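Local coordinates for protein alpha,alpha-trehalose-phosphate synthase (UDP-forming) (Burkholderia xenovorans, PDB 5V0T) that belongs to glycosyltransferase family 20, whose members have the GT-B fold, and holds uridine-5'-diphosphate and 6-O-phosphono-alpha-D-glucopyranose in the model, at residues K282-V285 with E286-R289; R289-E292 with R293-E296. All blocks are in the same frame, centred on the assembly; numbering follows the deposited sequence.

Contact 1. Residues K282-V285 with E286-R289; sequences KGLV and ERFR. With UDP (uridine-5'-diphosphate), chain I.
Gly283, Leu284 and Val285 give their carbonyls to the amides of Arg287, Phe288 and Arg289, the opening i to i+4 bonds of helix 284-297, with Gly283 as N-cap in a positive-phi conformation (57°). Round this first turn the side chains pair up. Leu284 and Arg287 run side by side, and CD2 of Leu284 lies over one face of the guanidinium, 3.4 Å from Arg287 NH1. A bend at chi3 (-49°) turns the otherwise extended arginine back toward the start of the helix, where NH2 comes 3.0 Å from Lys282 O. The buried charge is met by a salt bridge from NH1 to Asp276, while NE is hydrogen-bonded to the hydroxyl of Thr372. The next residue makes a similar contact four positions ahead: CG1 of Val285, anti to the backbone N, lies over a face of the Arg289 guanidinium, 3.4 Å from Arg289 NE, and Glu331 of helix 319-339 pairs with that NE. Glu286 folds back at chi2 (82°), which sets OE1 3.4 Å from Gly283 CA. A water accepts from Val285 N at 3.1 Å and donates to Glu286 OE1 at 2.6 Å, bridging an amide of the first turn to the carboxylate. Lys282 leaves in the other direction; its NZ donates to UDP O2B at 2.8 Å and to the bridging O3A at 3.1 Å, and a salt bridge to Asp376 gives the ammonium a further partner. Phe288 meets the ring of Phe307 on strand 305-310. The helix is the crossover of a right-handed beta-alpha-beta unit between strands 270-275 and 305-310, and its N-terminal approach carries a lysine into the nucleotide site of this Rossmann-like domain, as befits a GT-B glycosyltransferase.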
ATOM      1  N   LYS A 282       8.138  -6.201  -1.261  1.00 13.81           N
ATOM      2  CA  LYS A 282       8.346  -5.377  -2.454  1.00 13.78           C
ATOM      3  C   LYS A 282       9.246  -6.032  -3.507  1.00 15.72           C
ATOM      4  O   LYS A 282       9.486  -5.434  -4.566  1.00 14.53           O
ATOM      5  CB  LYS A 282       8.910  -4.020  -2.036  1.00 13.55           C
ATOM      6  CG  LYS A 282       7.957  -3.257  -1.082  1.00 16.20           C
ATOM      7  CD  LYS A 282       6.731  -2.721  -1.821  1.00 16.04           C
ATOM      8  CE  LYS A 282       5.776  -1.954  -0.857  1.00 16.54           C
ATOM      9  NZ  LYS A 282       4.502  -1.500  -1.532  1.00 12.56           N
ATOM     10  N   GLY A 283       9.704  -7.252  -3.265  1.00 14.86           N
ATOM     11  CA  GLY A 283      10.512  -7.982  -4.234  1.00 17.30           C
ATOM     12  C   GLY A 283      11.776  -7.270  -4.665  1.00 14.96           C
ATOM     13  O   GLY A 283      12.168  -7.359  -5.835  1.00 17.42           O
ATOM     14  N   LEU A 284      12.449  -6.599  -3.731  1.00 14.08           N
ATOM     15  CA  LEU A 284      13.589  -5.756  -4.087  1.00 13.74           C
ATOM     16  C   LEU A 284      14.825  -6.574  -4.470  1.00 16.87           C
ATOM     17  O   LEU A 284      15.597  -6.141  -5.337  1.00 14.01           O
ATOM     18  CB  LEU A 284      13.901  -4.788  -2.933  1.00 11.51           C
ATOM     19  CG  LEU A 284      12.732  -3.836  -2.611  1.00 20.10           C
ATOM     20  CD1 LEU A 284      13.013  -3.001  -1.369  1.00 21.10           C
ATOM     21  CD2 LEU A 284      12.380  -2.906  -3.798  1.00 18.05           C
ATOM     22  N   VAL A 285      15.038  -7.743  -3.861  1.00 14.28           N
ATOM     23  CA  VAL A 285      16.177  -8.574  -4.264  1.00 14.04           C
ATOM     24  C   VAL A 285      15.994  -9.054  -5.696  1.00 18.57           C
ATOM     25  O   VAL A 285      16.915  -8.968  -6.515  1.00 15.61           O
ATOM     26  CB  VAL A 285      16.379  -9.754  -3.292  1.00 16.23           C
ATOM     27  CG1 VAL A 285      17.399 -10.775  -3.874  1.00 17.06           C
ATOM     28  CG2 VAL A 285      16.879  -9.234  -1.938  1.00 16.83           C
ATOM     29  N   GLU A 286      14.791  -9.539  -6.032  1.00 14.75           N
ATOM     30  CA  GLU A 286      14.544 -10.000  -7.400  1.00 16.21           C
ATOM     31  C   GLU A 286      14.678  -8.848  -8.383  1.00 16.38           C
ATOM     32  O   GLU A 286      15.197  -9.018  -9.493  1.00 17.18           O
ATOM     33  CB  GLU A 286      13.144 -10.618  -7.520  1.00 19.50           C
ATOM     34  CG  GLU A 286      12.949 -11.938  -6.751  1.00 22.58           C
ATOM     35  CD  GLU A 286      12.647 -11.733  -5.275  1.00 24.80           C
ATOM     36  OE1 GLU A 286      12.644 -10.578  -4.804  1.00 22.74           O
ATOM     37  OE2 GLU A 286      12.393 -12.738  -4.579  1.00 24.87           O
ATOM     38  N   ARG A 287      14.196  -7.676  -7.987  1.00 15.91           N
ATOM     39  CA  ARG A 287      14.287  -6.476  -8.811  1.00 19.48           C
ATOM     40  C   ARG A 287      15.740  -6.114  -9.116  1.00 20.57           C
ATOM     41  O   ARG A 287      16.092  -5.793 -10.262  1.00 17.59           O
ATOM     42  CB  ARG A 287      13.586  -5.341  -8.072  1.00 25.56           C
ATOM     43  CG  ARG A 287      13.532  -4.078  -8.812  1.00 28.32           C
ATOM     44  CD  ARG A 287      12.769  -3.030  -8.088  1.00 26.14           C
ATOM     45  NE  ARG A 287      11.465  -3.472  -7.590  1.00 22.40           N
ATOM     46  CZ  ARG A 287      10.699  -2.688  -6.850  1.00 21.04           C
ATOM     47  NH1 ARG A 287      11.149  -1.478  -6.568  1.00 17.36           N
ATOM     48  NH2 ARG A 287       9.515  -3.102  -6.379  1.00 19.13           N
ATOM     49  N   PHE A 288      16.596  -6.143  -8.092  1.00 16.06           N
ATOM     50  CA  PHE A 288      18.018  -5.865  -8.308  1.00 20.17           C
ATOM     51  C   PHE A 288      18.650  -6.932  -9.198  1.00 18.70           C
ATOM     52  O   PHE A 288      19.455  -6.617 -10.079  1.00 19.06           O
ATOM     53  CB  PHE A 288      18.763  -5.784  -6.968  1.00 17.99           C
ATOM     54  CG  PHE A 288      18.605  -4.457  -6.228  1.00 18.21           C
ATOM     55  CD1 PHE A 288      17.439  -3.706  -6.323  1.00 16.39           C
ATOM     56  CD2 PHE A 288      19.637  -3.984  -5.422  1.00 17.36           C
ATOM     57  CE1 PHE A 288      17.293  -2.501  -5.626  1.00 14.86           C
ATOM     58  CE2 PHE A 288      19.511  -2.780  -4.719  1.00 17.83           C
ATOM     59  CZ  PHE A 288      18.327  -2.038  -4.825  1.00 15.17           C
ATOM     60  N   ARG A 289      18.300  -8.201  -8.976  1.00 14.76           N
ATOM     61  CA  ARG A 289      18.872  -9.282  -9.777  1.00 17.32           C
ATOM     62  C   ARG A 289      18.484  -9.179 -11.249  1.00 13.13           C
ATOM     63  O   ARG A 289      19.271  -9.568 -12.122  1.00 15.59           O
ATOM     64  CB  ARG A 289      18.454 -10.639  -9.194  1.00 19.14           C
ATOM     65  CG  ARG A 289      19.112 -10.884  -7.845  1.00 19.33           C
ATOM     66  CD  ARG A 289      18.792 -12.229  -7.204  1.00 23.55           C
ATOM     67  NE  ARG A 289      19.557 -12.327  -5.964  1.00 27.99           N
ATOM     68  CZ  ARG A 289      19.529 -13.356  -5.127  1.00 38.89           C
ATOM     69  NH1 ARG A 289      18.775 -14.412  -5.388  1.00 41.54           N
ATOM     70  NH2 ARG A 289      20.265 -13.319  -4.025  1.00 41.59           N
TER
HETATM   71  N1  UDP I 501       6.152   7.732  -0.385  1.00 19.72           N
HETATM   72  C2  UDP I 501       6.555   8.964   0.107  1.00 23.93           C
HETATM   73  N3  UDP I 501       7.887   9.071   0.387  1.00 19.29           N
HETATM   74  C4  UDP I 501       8.846   8.096   0.225  1.00 20.79           C
HETATM   75  C5  UDP I 501       8.357   6.846  -0.296  1.00 17.22           C
HETATM   76  C6  UDP I 501       7.054   6.713  -0.589  1.00 23.47           C
HETATM   77  O2  UDP I 501       5.783   9.888   0.294  1.00 22.35           O
HETATM   78  O4  UDP I 501      10.020   8.349   0.521  1.00 23.30           O
HETATM   79  C1' UDP I 501       4.732   7.568  -0.711  1.00 17.50           C
HETATM   80  C2' UDP I 501       4.476   7.261  -2.185  1.00 16.98           C
HETATM   81  O2' UDP I 501       4.421   8.469  -2.924  1.00 21.07           O
HETATM   82  C3' UDP I 501       3.124   6.548  -2.102  1.00 20.29           C
HETATM   83  C4' UDP I 501       3.231   5.783  -0.778  1.00 19.23           C
HETATM   84  O4' UDP I 501       4.239   6.459   0.003  1.00 18.00           O
HETATM   85  O3' UDP I 501       2.025   7.453  -2.040  1.00 17.02           O
HETATM   86  C5' UDP I 501       3.579   4.323  -0.901  1.00 16.17           C
HETATM   87  O5' UDP I 501       2.356   3.614  -1.180  1.00 17.98           O
HETATM   88  PA  UDP I 501       2.364   2.231  -1.950  1.00 17.27           P
HETATM   89  O1A UDP I 501       3.247   2.295  -3.179  1.00 18.00           O
HETATM   90  O2A UDP I 501       0.946   1.865  -2.188  1.00 14.97           O
HETATM   91  O3A UDP I 501       3.051   1.204  -0.965  1.00 18.41           O
HETATM   92  PB  UDP I 501       3.022   0.957   0.600  1.00 19.22           P
HETATM   93  O1B UDP I 501       1.604   1.366   1.009  1.00 20.19           O
HETATM   94  O2B UDP I 501       3.168  -0.576   0.703  1.00 16.73           O
HETATM   95  O3B UDP I 501       4.093   1.711   1.295  1.00 17.55           O
HETATM   96  O   HOH W   1      13.091  -9.682  -2.384  1.00 16.62           O

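Contact 2. Residues R289-E292 with R293-E296; sequences RAFE and RLLE
Phe291 meets Leu295 one turn on: the leucine's CG sits over one face of the ring, offset toward the rim, and its CD1 approaches Phe291 CE2 to 3.7 Å. With CG anti to the backbone N (chi1 180°), the ring stands out from the helix and tips slightly toward its C-terminal end, and CD1 comes to 4.1 Å from Leu294 CD2. On another side of the helix, Glu292 and Glu296 cross at an angle, their carboxylate planes 37° apart and Glu292 OE1 4.3 Å from Glu296 OE2. Arg338 pairs with both of these oxygens and Arg334 with Glu292 OE2, so helix 319-339 probably offsets the like charges. Arg293, bent at chi2 and chi3, forms a salt bridge with Glu296, its NE-OE1 hydrogen bond weak at 3.2 Å, while NH1 makes a second salt bridge to Asp421. Beneath the side chains four backbone bonds, from Arg293 N to Arg289 O (2.8 Å) through Glu296 N to Glu292 O (2.9 Å), keep the spacing regular. Farther out, Phe307 meets Phe291 edge-to-face. This is the later part of a beta-alpha-beta crossover helix in an alpha/beta domain, its apolar residues packed on strand 305-310 and helix 420-432, its charged ones paired with helices 319-339 and 420-432.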
ATOM      1  N   ARG A 289      18.300  -8.201  -8.976  1.00 14.76           N
ATOM      2  CA  ARG A 289      18.872  -9.282  -9.777  1.00 17.32           C
ATOM      3  C   ARG A 289      18.484  -9.179 -11.249  1.00 13.13           C
ATOM      4  O   ARG A 289      19.271  -9.568 -12.122  1.00 15.59           O
ATOM      5  CB  ARG A 289      18.454 -10.639  -9.194  1.00 19.14           C
ATOM      6  CG  ARG A 289      19.112 -10.884  -7.845  1.00 19.33           C
ATOM      7  CD  ARG A 289      18.792 -12.229  -7.204  1.00 23.55           C
ATOM      8  NE  ARG A 289      19.557 -12.327  -5.964  1.00 27.99           N
ATOM      9  CZ  ARG A 289      19.529 -13.356  -5.127  1.00 38.89           C
ATOM     10  NH1 ARG A 289      18.775 -14.412  -5.388  1.00 41.54           N
ATOM     11  NH2 ARG A 289      20.265 -13.319  -4.025  1.00 41.59           N
ATOM     12  N   ALA A 290      17.290  -8.673 -11.552  1.00 16.39           N
ATOM     13  CA  ALA A 290      16.920  -8.538 -12.959  1.00 17.68           C
ATOM     14  C   ALA A 290      17.623  -7.354 -13.618  1.00 20.56           C
ATOM     15  O   ALA A 290      17.917  -7.410 -14.815  1.00 17.22           O
ATOM     16  CB  ALA A 290      15.402  -8.407 -13.085  1.00 14.56           C
ATOM     17  N   PHE A 291      17.905  -6.285 -12.861  1.00 18.66           N
ATOM     18  CA  PHE A 291      18.754  -5.227 -13.393  1.00 21.01           C
ATOM     19  C   PHE A 291      20.168  -5.742 -13.624  1.00 20.24           C
ATOM     20  O   PHE A 291      20.795  -5.417 -14.635  1.00 18.19           O
ATOM     21  CB  PHE A 291      18.769  -4.010 -12.451  1.00 16.60           C
ATOM     22  CG  PHE A 291      19.646  -2.861 -12.945  1.00 19.34           C
ATOM     23  CD1 PHE A 291      19.346  -2.194 -14.126  1.00 17.98           C
ATOM     24  CD2 PHE A 291      20.781  -2.466 -12.234  1.00 17.97           C
ATOM     25  CE1 PHE A 291      20.149  -1.147 -14.584  1.00 17.85           C
ATOM     26  CE2 PHE A 291      21.585  -1.410 -12.678  1.00 16.70           C
ATOM     27  CZ  PHE A 291      21.265  -0.741 -13.856  1.00 18.17           C
ATOM     28  N   GLU A 292      20.690  -6.550 -12.698  1.00 15.26           N
ATOM     29  CA  GLU A 292      21.985  -7.183 -12.931  1.00 19.62           C
ATOM     30  C   GLU A 292      21.960  -8.077 -14.174  1.00 24.03           C
ATOM     31  O   GLU A 292      22.911  -8.074 -14.974  1.00 22.13           O
ATOM     32  CB  GLU A 292      22.394  -7.987 -11.693  1.00 19.01           C
ATOM     33  CG  GLU A 292      23.643  -8.852 -11.864  1.00 18.94           C
ATOM     34  CD  GLU A 292      23.925  -9.651 -10.599  1.00 25.95           C
ATOM     35  OE1 GLU A 292      25.101  -9.730 -10.169  1.00 23.71           O
ATOM     36  OE2 GLU A 292      22.949 -10.161 -10.014  1.00 22.81           O
ATOM     37  N   ARG A 293      20.896  -8.871 -14.338  1.00 17.14           N
ATOM     38  CA  ARG A 293      20.772  -9.724 -15.522  1.00 17.35           C
ATOM     39  C   ARG A 293      20.696  -8.883 -16.798  1.00 16.59           C
ATOM     40  O   ARG A 293      21.242  -9.267 -17.840  1.00 19.12           O
ATOM     41  CB  ARG A 293      19.537 -10.630 -15.379  1.00 17.87           C
ATOM     42  CG  ARG A 293      19.297 -11.628 -16.515  1.00 24.39           C
ATOM     43  CD  ARG A 293      20.335 -12.759 -16.545  1.00 25.72           C
ATOM     44  NE  ARG A 293      20.535 -13.374 -15.234  1.00 32.11           N
ATOM     45  CZ  ARG A 293      19.782 -14.345 -14.720  1.00 35.63           C
ATOM     46  NH1 ARG A 293      18.741 -14.847 -15.387  1.00 32.68           N
ATOM     47  NH2 ARG A 293      20.069 -14.815 -13.519  1.00 42.99           N
ATOM     48  N   LEU A 294      20.021  -7.728 -16.736  1.00 17.28           N
ATOM     49  CA  LEU A 294      20.032  -6.811 -17.881  1.00 20.04           C
ATOM     50  C   LEU A 294      21.460  -6.440 -18.277  1.00 25.54           C
ATOM     51  O   LEU A 294      21.836  -6.514 -19.454  1.00 22.18           O
ATOM     52  CB  LEU A 294      19.223  -5.552 -17.553  1.00 20.23           C
ATOM     53  CG  LEU A 294      19.275  -4.431 -18.607  1.00 25.89           C
ATOM     54  CD1 LEU A 294      18.560  -4.872 -19.891  1.00 31.18           C
ATOM     55  CD2 LEU A 294      18.700  -3.110 -18.076  1.00 22.33           C
ATOM     56  N   LEU A 295      22.275  -6.047 -17.292  1.00 20.97           N
ATOM     57  CA  LEU A 295      23.647  -5.649 -17.570  1.00 19.16           C
ATOM     58  C   LEU A 295      24.489  -6.822 -18.063  1.00 24.13           C
ATOM     59  O   LEU A 295      25.359  -6.641 -18.928  1.00 24.20           O
ATOM     60  CB  LEU A 295      24.261  -5.013 -16.318  1.00 18.76           C
ATOM     61  CG  LEU A 295      23.561  -3.745 -15.804  1.00 19.59           C
ATOM     62  CD1 LEU A 295      24.261  -3.164 -14.569  1.00 16.24           C
ATOM     63  CD2 LEU A 295      23.450  -2.675 -16.916  1.00 18.00           C
ATOM     64  N   GLU A 296      24.260  -8.031 -17.528  1.00 16.43           N
ATOM     65  CA  GLU A 296      25.012  -9.205 -17.976  1.00 22.70           C
ATOM     66  C   GLU A 296      24.819  -9.466 -19.462  1.00 25.02           C
ATOM     67  O   GLU A 296      25.774  -9.803 -20.174  1.00 28.87           O
ATOM     68  CB  GLU A 296      24.588 -10.450 -17.185  1.00 24.53           C
ATOM     69  CG  GLU A 296      25.032 -10.471 -15.726  1.00 25.13           C
ATOM     70  CD  GLU A 296      24.447 -11.656 -14.972  1.00 33.06           C
ATOM     71  OE1 GLU A 296      23.554 -12.340 -15.531  1.00 30.39           O
ATOM     72  OE2 GLU A 296      24.889 -11.909 -13.831  1.00 28.37           O
TER

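Contacts 1 and 2 are successive parts of one helix, 284-297, with centres 11 Å apart, and Arg289 belongs to both. Contact 1 lies at the ligand end: Lys282 touches the diphosphate of UDP and its side chain is about 7 Å from 6-O-phosphono-alpha-D-glucopyranose. Contact 2 continues toward the periphery, its centre about 27 Å from the centre of the chain against about 17 Å for contact 1. The same neighbours border both. Phe307 of strand 305-310 meets Phe288 and Phe291 in turn, while helix 319-339 supplies Glu331 to Arg289 and then Arg334 and Arg338 to the later glutamates, extending one helix-helix interface outward from the pocket.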